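Local coordinates for protein tetraacyldisaccharide 4'-kinase (Aquifex aeolicus, PDB 4EHX) that transfers the gamma-phosphate of ATP to the 4'-position of a tetraacyldisaccharide 1-phosphate, forming lipid IVA in lipid A biosynthesis, at residues Arg66-Ser71 and Ser112-Glu117; Leu34-Ile39 and Glu133-Asp138. All blocks are in the same frame, centred on the assembly; numbering follows the deposited sequence.

How the contacts relate
After the N-terminal helix 7-25, the chain reaches 34-39, at the start of strand 38-43. It then passes the predicted ATP-binding loop S45-T52 and helix 51-61 and reaches 66-71. Contact 1 closes the loop from there to 112-117. Helix 119-130 follows, and 133-138 returns to 34-39, so contact 2 closes a longer loop with contact 1 nested inside it. Strands 67-71 and 134-138 are neighbours, with a probable hydrogen bond from L70 N to I136 O (2.8 Å). The strand order is therefore 38-43, 134-138, 67-71, 112-116. Together the contacts tie four parallel strands of the nucleotide-binding core.

Contact 1: residues Arg66-Ser71 and Ser112-Glu117; sequences RVCILS and SVVASE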
ATOM      1  N   ARG A  66     -10.090   4.139 -16.987  1.00 24.92           N
ATOM      2  CA  ARG A  66      -9.938   5.317 -16.147  1.00 22.92           C
ATOM      3  C   ARG A  66     -10.037   4.870 -14.692  1.00 25.03           C
ATOM      4  O   ARG A  66     -11.117   4.509 -14.227  1.00 20.83           O
ATOM      5  CB  ARG A  66     -11.010   6.355 -16.486  1.00 22.45           C
ATOM      6  CG  ARG A  66     -10.873   6.908 -17.916  1.00 30.08           C
ATOM      7  CD  ARG A  66     -12.107   7.714 -18.330  1.00 31.23           C
ATOM      8  NE  ARG A  66     -12.267   8.937 -17.541  1.00 32.64           N
ATOM      9  CZ  ARG A  66     -11.633  10.082 -17.796  1.00 39.83           C
ATOM     10  NH1 ARG A  66     -10.781  10.158 -18.810  1.00 40.92           N
ATOM     11  NH2 ARG A  66     -11.842  11.151 -17.033  1.00 35.85           N
ATOM     12  N   VAL A  67      -8.906   4.882 -13.986  1.00 19.82           N
ATOM     13  CA  VAL A  67      -8.824   4.311 -12.631  1.00 19.98           C
ATOM     14  C   VAL A  67      -8.768   5.398 -11.565  1.00 21.13           C
ATOM     15  O   VAL A  67      -8.091   6.424 -11.729  1.00 20.25           O
ATOM     16  CB  VAL A  67      -7.539   3.444 -12.508  1.00 22.24           C
ATOM     17  CG1 VAL A  67      -7.355   2.911 -11.069  1.00 20.22           C
ATOM     18  CG2 VAL A  67      -7.545   2.314 -13.549  1.00 22.46           C
ATOM     19  N   CYS A  68      -9.468   5.176 -10.461  1.00 19.89           N
ATOM     20  CA  CYS A  68      -9.356   6.065  -9.318  1.00 18.40           C
ATOM     21  C   CYS A  68      -9.116   5.245  -8.071  1.00 18.95           C
ATOM     22  O   CYS A  68      -9.855   4.302  -7.792  1.00 19.55           O
ATOM     23  CB  CYS A  68     -10.620   6.914  -9.158  1.00 17.40           C
ATOM     24  SG  CYS A  68     -10.546   8.118  -7.813  1.00 22.51           S
ATOM     25  N   ILE A  69      -8.093   5.616  -7.310  1.00 18.92           N
ATOM     26  CA  ILE A  69      -7.842   4.987  -6.013  1.00 18.80           C
ATOM     27  C   ILE A  69      -8.663   5.698  -4.942  1.00 18.31           C
ATOM     28  O   ILE A  69      -8.685   6.919  -4.899  1.00 19.71           O
ATOM     29  CB  ILE A  69      -6.363   5.131  -5.592  1.00 21.08           C
ATOM     30  CG1 ILE A  69      -5.423   4.650  -6.701  1.00 24.23           C
ATOM     31  CG2 ILE A  69      -6.116   4.434  -4.230  1.00 18.08           C
ATOM     32  CD1 ILE A  69      -5.620   3.227  -7.096  1.00 22.78           C
ATOM     33  N   LEU A  70      -9.337   4.934  -4.083  1.00 18.58           N
ATOM     34  CA  LEU A  70     -10.020   5.512  -2.935  1.00 16.93           C
ATOM     35  C   LEU A  70      -9.201   5.143  -1.723  1.00 20.43           C
ATOM     36  O   LEU A  70      -9.158   3.969  -1.326  1.00 19.19           O
ATOM     37  CB  LEU A  70     -11.456   4.954  -2.789  1.00 17.85           C
ATOM     38  CG  LEU A  70     -12.389   5.178  -3.979  1.00 23.14           C
ATOM     39  CD1 LEU A  70     -13.791   4.569  -3.689  1.00 19.75           C
ATOM     40  CD2 LEU A  70     -12.508   6.683  -4.270  1.00 24.44           C
ATOM     41  N   SER A  71      -8.531   6.146  -1.166  1.00 19.41           N
ATOM     42  CA  SER A  71      -7.640   5.967  -0.028  0.50 23.35           C
ATOM     43  C   SER A  71      -8.260   6.576   1.239  1.00 25.47           C
ATOM     44  O   SER A  71      -9.044   7.521   1.157  1.00 26.09           O
ATOM     45  CB  SER A  71      -6.301   6.635  -0.357  0.50 23.51           C
ATOM     46  OG  SER A  71      -5.249   6.129   0.430  0.50 21.54           O
ATOM     47  N   SER A 112      -6.164   8.541 -10.851  1.00 19.46           N
ATOM     48  CA  SER A 112      -6.661   9.502  -9.872  1.00 18.97           C
ATOM     49  C   SER A 112      -6.590   8.931  -8.450  1.00 16.66           C
ATOM     50  O   SER A 112      -6.630   7.723  -8.261  1.00 18.79           O
ATOM     51  CB  SER A 112      -8.096   9.946 -10.197  1.00 22.65           C
ATOM     52  OG  SER A 112      -8.161  10.615 -11.452  1.00 23.38           O
ATOM     53  N   VAL A 113      -6.468   9.813  -7.466  1.00 19.38           N
ATOM     54  CA  VAL A 113      -6.444   9.413  -6.057  1.00 22.29           C
ATOM     55  C   VAL A 113      -7.356  10.339  -5.274  1.00 23.88           C
ATOM     56  O   VAL A 113      -7.273  11.572  -5.375  1.00 19.98           O
ATOM     57  CB  VAL A 113      -5.031   9.478  -5.455  1.00 23.70           C
ATOM     58  CG1 VAL A 113      -5.063   9.123  -3.953  1.00 19.55           C
ATOM     59  CG2 VAL A 113      -4.096   8.542  -6.206  1.00 18.82           C
ATOM     60  N   VAL A 114      -8.242   9.734  -4.502  1.00 18.43           N
ATOM     61  CA  VAL A 114      -9.155  10.484  -3.652  1.00 20.65           C
ATOM     62  C   VAL A 114      -9.000   9.981  -2.217  1.00 20.58           C
ATOM     63  O   VAL A 114      -8.937   8.775  -1.976  1.00 23.72           O
ATOM     64  CB  VAL A 114     -10.621  10.326  -4.151  1.00 24.49           C
ATOM     65  CG1 VAL A 114     -11.614  10.803  -3.091  1.00 26.99           C
ATOM     66  CG2 VAL A 114     -10.804  11.069  -5.484  1.00 22.32           C
ATOM     67  N   ALA A 115      -8.885  10.919  -1.278  1.00 23.22           N
ATOM     68  CA  ALA A 115      -8.770  10.585   0.132  1.00 25.10           C
ATOM     69  C   ALA A 115     -10.101  10.886   0.818  1.00 23.80           C
ATOM     70  O   ALA A 115     -10.627  11.996   0.731  1.00 25.03           O
ATOM     71  CB  ALA A 115      -7.632  11.389   0.790  1.00 26.94           C
ATOM     72  N   SER A 116     -10.642   9.886   1.493  1.00 22.15           N
ATOM     73  CA  SER A 116     -11.895  10.052   2.194  1.00 24.54           C
ATOM     74  C   SER A 116     -12.032   8.892   3.165  1.00 23.67           C
ATOM     75  O   SER A 116     -11.934   7.740   2.769  1.00 24.45           O
ATOM     76  CB  SER A 116     -13.037  10.026   1.173  1.00 30.85           C
ATOM     77  OG  SER A 116     -14.267  10.366   1.762  1.00 31.68           O
ATOM     78  N   GLU A 117     -12.234   9.196   4.444  1.00 22.15           N
ATOM     79  CA  GLU A 117     -12.494   8.154   5.438  1.00 23.77           C
ATOM     80  C   GLU A 117     -13.654   7.258   4.986  1.00 25.07           C
ATOM     81  O   GLU A 117     -13.584   6.017   5.046  1.00 25.74           O
ATOM     82  CB  GLU A 117     -12.857   8.822   6.766  1.00 35.32           C
ATOM     83  CG  GLU A 117     -12.992   7.870   7.934  1.00 59.39           C
ATOM     84  CD  GLU A 117     -11.650   7.498   8.524  1.00 82.29           C
ATOM     85  OE1 GLU A 117     -10.679   8.266   8.331  1.00 83.74           O
ATOM     86  OE2 GLU A 117     -11.566   6.437   9.178  1.00 93.21           O
TER
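Five backbone hydrogen bonds join V67, I69 and S71 to S112, V114 and S116. The shortest runs from I69 N to S112 O (2.7 Å, 172° at the hydrogen). V114 N gives to I69 O at 2.9 Å, and S71 N gives to V114 O at 2.8 Å. S112 N to V67 O and S116 N to S71 O complete the set. The donors alternate between the strands, as in parallel pairing. CA-H groups add weaker contacts; A115 CA lies 3.2 Å from S71 O.

C68, L70, S112 and V114 share one face. The sulphur of C68 is anti to the backbone N (chi1 -177°). It lies 3.9 Å from S112 CB and 3.8 Å from V114 CG2. L70 and V114 stand side by side and point the same way, with L70 CD2 beside V114 CB. Helix 119-130 covers this face through A126 and L130. Here S112 OG is hydrogen-bonded to Y87 N. On the other face I69 and V113 also run alongside each other, and V113 CG2 is 4.1 Å from I69 CB. In one of the two deposited conformers of S71, its OG is hydrogen-bonded to D138 OD2 on the next strand.

The side chain of S71 is about 6 Å from that of K51, in the predicted ATP site. The pair forms one side of a P-loop kinase's parallel core; antiparallel strand 81-86 lies beyond 112-116.

Contact 2: residues Leu34-Ile39 and Glu133-Asp138; sequences LPVPVI and EVFILD
P37 to I39 run parallel to V134 to L137 in the central sheet of the P-loop fold. F135 N gives a hydrogen bond to P37 O (2.9 Å), and F135 O accepts one from I39 N at 2.9 Å and 178°. L137 N then binds I39 O at 2.8 Å. P37 thus joins the pairing through its carbonyl oxygen.

The F135 ring carries much of the packing. L34 and V36 each cross its side chain at about a right angle. L34 CD1 comes within 3.9 Å of F135 CD2. V38 lies on the same face, its CG2 near F135 CD2. Helix 119-130 packs there too, with A126 on F135 and L124 on L34. On the opposite face I39 and I136 both meet L58 of helix 51-61, so the sheet lies between two helices. Two diagonal pairs add to this: I39 CD1 near V134 CG2, and V38 CG1 at 3.7 Å from L137 CD2.

The tightest side-chain approach belongs to V36. With CG1 anti to the carbonyl carbon (chi1 -62°), CG2 takes the crowded position between the backbone N and the carbonyl carbon, and lies 3.3 Å from F135 CE2.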
ATOM      1  N   LEU A  34     -21.499   1.505  -5.190  1.00 23.55           N
ATOM      2  CA  LEU A  34     -21.189   2.456  -6.266  1.00 21.43           C
ATOM      3  C   LEU A  34     -21.583   1.879  -7.628  1.00 23.82           C
ATOM      4  O   LEU A  34     -21.595   0.657  -7.807  1.00 25.66           O
ATOM      5  CB  LEU A  34     -19.702   2.826  -6.251  1.00 20.62           C
ATOM      6  CG  LEU A  34     -19.282   3.695  -5.059  1.00 23.70           C
ATOM      7  CD1 LEU A  34     -17.756   3.713  -4.924  1.00 21.82           C
ATOM      8  CD2 LEU A  34     -19.833   5.125  -5.194  1.00 24.15           C
ATOM      9  N   PRO A  35     -21.931   2.760  -8.588  1.00 26.94           N
ATOM     10  CA  PRO A  35     -22.422   2.333  -9.906  1.00 30.22           C
ATOM     11  C   PRO A  35     -21.324   1.956 -10.896  1.00 37.04           C
ATOM     12  O   PRO A  35     -21.642   1.732 -12.061  1.00 34.73           O
ATOM     13  CB  PRO A  35     -23.180   3.568 -10.410  1.00 29.85           C
ATOM     14  CG  PRO A  35     -22.445   4.716  -9.792  1.00 33.77           C
ATOM     15  CD  PRO A  35     -22.062   4.217  -8.401  1.00 24.69           C
ATOM     16  N   VAL A  36     -20.063   1.901 -10.470  1.00 22.21           N
ATOM     17  CA  VAL A  36     -19.025   1.313 -11.313  1.00 21.03           C
ATOM     18  C   VAL A  36     -18.322   0.235 -10.493  1.00 24.76           C
ATOM     19  O   VAL A  36     -18.487   0.190  -9.288  1.00 22.92           O
ATOM     20  CB  VAL A  36     -17.987   2.362 -11.818  1.00 29.11           C
ATOM     21  CG1 VAL A  36     -18.659   3.417 -12.686  1.00 31.32           C
ATOM     22  CG2 VAL A  36     -17.243   3.019 -10.645  1.00 23.33           C
ATOM     23  N   PRO A  37     -17.529  -0.624 -11.145  1.00 21.91           N
ATOM     24  CA  PRO A  37     -16.808  -1.686 -10.432  1.00 20.58           C
ATOM     25  C   PRO A  37     -15.815  -1.173  -9.376  1.00 16.51           C
ATOM     26  O   PRO A  37     -15.179  -0.115  -9.536  1.00 19.03           O
ATOM     27  CB  PRO A  37     -16.073  -2.430 -11.554  1.00 25.74           C
ATOM     28  CG  PRO A  37     -16.888  -2.150 -12.789  1.00 26.96           C
ATOM     29  CD  PRO A  37     -17.361  -0.729 -12.608  1.00 28.80           C
ATOM     30  N   VAL A  38     -15.752  -1.921  -8.273  1.00 19.43           N
ATOM     31  CA  VAL A  38     -14.886  -1.628  -7.149  1.00 19.57           C
ATOM     32  C   VAL A  38     -14.065  -2.873  -6.829  1.00 20.32           C
ATOM     33  O   VAL A  38     -14.607  -3.960  -6.586  1.00 21.61           O
ATOM     34  CB  VAL A  38     -15.704  -1.231  -5.896  1.00 19.38           C
ATOM     35  CG1 VAL A  38     -14.774  -1.021  -4.703  1.00 19.71           C
ATOM     36  CG2 VAL A  38     -16.518   0.039  -6.191  1.00 16.36           C
ATOM     37  N   ILE A  39     -12.751  -2.710  -6.853  1.00 15.65           N
ATOM     38  CA  ILE A  39     -11.844  -3.768  -6.462  1.00 18.77           C
ATOM     39  C   ILE A  39     -11.198  -3.316  -5.164  1.00 20.79           C
ATOM     40  O   ILE A  39     -10.696  -2.208  -5.086  1.00 22.73           O
ATOM     41  CB  ILE A  39     -10.743  -3.951  -7.503  1.00 19.98           C
ATOM     42  CG1 ILE A  39     -11.352  -4.269  -8.878  1.00 22.62           C
ATOM     43  CG2 ILE A  39      -9.758  -5.055  -7.054  1.00 16.75           C
ATOM     44  CD1 ILE A  39     -10.343  -4.122 -10.048  1.00 22.82           C
ATOM     45  N   GLU A 133     -13.784   4.778 -14.492  1.00 23.06           N
ATOM     46  CA  GLU A 133     -14.446   3.549 -14.909  1.00 22.70           C
ATOM     47  C   GLU A 133     -14.338   2.439 -13.867  1.00 22.50           C
ATOM     48  O   GLU A 133     -15.088   1.478 -13.912  1.00 22.26           O
ATOM     49  CB  GLU A 133     -13.854   3.074 -16.227  1.00 23.85           C
ATOM     50  CG  GLU A 133     -14.218   4.003 -17.356  1.00 25.94           C
ATOM     51  CD  GLU A 133     -13.465   3.698 -18.629  1.00 31.04           C
ATOM     52  OE1 GLU A 133     -12.223   3.640 -18.588  1.00 26.41           O
ATOM     53  OE2 GLU A 133     -14.127   3.509 -19.663  1.00 36.36           O
ATOM     54  N   VAL A 134     -13.381   2.558 -12.953  1.00 18.40           N
ATOM     55  CA  VAL A 134     -13.192   1.534 -11.920  1.00 19.67           C
ATOM     56  C   VAL A 134     -12.509   2.156 -10.714  1.00 20.26           C
ATOM     57  O   VAL A 134     -11.688   3.069 -10.864  1.00 20.69           O
ATOM     58  CB  VAL A 134     -12.362   0.327 -12.457  1.00 20.28           C
ATOM     59  CG1 VAL A 134     -10.985   0.799 -13.003  1.00 18.38           C
ATOM     60  CG2 VAL A 134     -12.199  -0.753 -11.377  1.00 18.89           C
ATOM     61  N   PHE A 135     -12.872   1.701  -9.514  1.00 19.04           N
ATOM     62  CA  PHE A 135     -12.204   2.126  -8.292  1.00 19.31           C
ATOM     63  C   PHE A 135     -11.363   1.015  -7.698  1.00 20.35           C
ATOM     64  O   PHE A 135     -11.735  -0.158  -7.745  1.00 18.57           O
ATOM     65  CB  PHE A 135     -13.216   2.530  -7.221  1.00 14.47           C
ATOM     66  CG  PHE A 135     -13.958   3.770  -7.544  1.00 21.30           C
ATOM     67  CD1 PHE A 135     -13.332   5.005  -7.449  1.00 17.25           C
ATOM     68  CD2 PHE A 135     -15.296   3.710  -7.920  1.00 19.77           C
ATOM     69  CE1 PHE A 135     -14.029   6.179  -7.735  1.00 21.41           C
ATOM     70  CE2 PHE A 135     -16.000   4.875  -8.210  1.00 20.31           C
ATOM     71  CZ  PHE A 135     -15.361   6.111  -8.112  1.00 23.84           C
ATOM     72  N   ILE A 136     -10.221   1.393  -7.133  1.00 19.53           N
ATOM     73  CA  ILE A 136      -9.446   0.453  -6.337  1.00 13.62           C
ATOM     74  C   ILE A 136      -9.425   1.010  -4.915  1.00 17.20           C
ATOM     75  O   ILE A 136      -9.065   2.172  -4.703  1.00 16.51           O
ATOM     76  CB  ILE A 136      -7.991   0.332  -6.848  1.00 16.06           C
ATOM     77  CG1 ILE A 136      -7.941  -0.289  -8.257  1.00 20.29           C
ATOM     78  CG2 ILE A 136      -7.141  -0.472  -5.869  1.00 16.21           C
ATOM     79  CD1 ILE A 136      -6.573  -0.084  -8.941  1.00 17.85           C
ATOM     80  N   LEU A 137      -9.810   0.194  -3.941  1.00 15.09           N
ATOM     81  CA  LEU A 137      -9.680   0.639  -2.563  1.00 16.70           C
ATOM     82  C   LEU A 137      -8.284   0.226  -2.142  1.00 22.75           C
ATOM     83  O   LEU A 137      -7.926  -0.961  -2.188  1.00 22.87           O
ATOM     84  CB  LEU A 137     -10.699  -0.052  -1.638  1.00 17.40           C
ATOM     85  CG  LEU A 137     -12.152  -0.156  -2.116  1.00 20.81           C
ATOM     86  CD1 LEU A 137     -13.049  -0.705  -0.975  1.00 22.48           C
ATOM     87  CD2 LEU A 137     -12.673   1.209  -2.574  1.00 23.48           C
ATOM     88  N   ASP A 138      -7.465   1.187  -1.753  1.00 17.76           N
ATOM     89  CA  ASP A 138      -6.209   0.776  -1.174  1.00 23.69           C
ATOM     90  C   ASP A 138      -6.516   0.595   0.319  1.00 20.84           C
ATOM     91  O   ASP A 138      -7.057   1.478   0.989  1.00 35.52           O
ATOM     92  CB  ASP A 138      -5.052   1.732  -1.489  1.00 36.89           C
ATOM     93  CG  ASP A 138      -5.126   3.007  -0.711  1.00 41.48           C
ATOM     94  OD1 ASP A 138      -6.220   3.307  -0.217  1.00 41.25           O
ATOM     95  OD2 ASP A 138      -4.099   3.718  -0.606  1.00 32.42           O
TER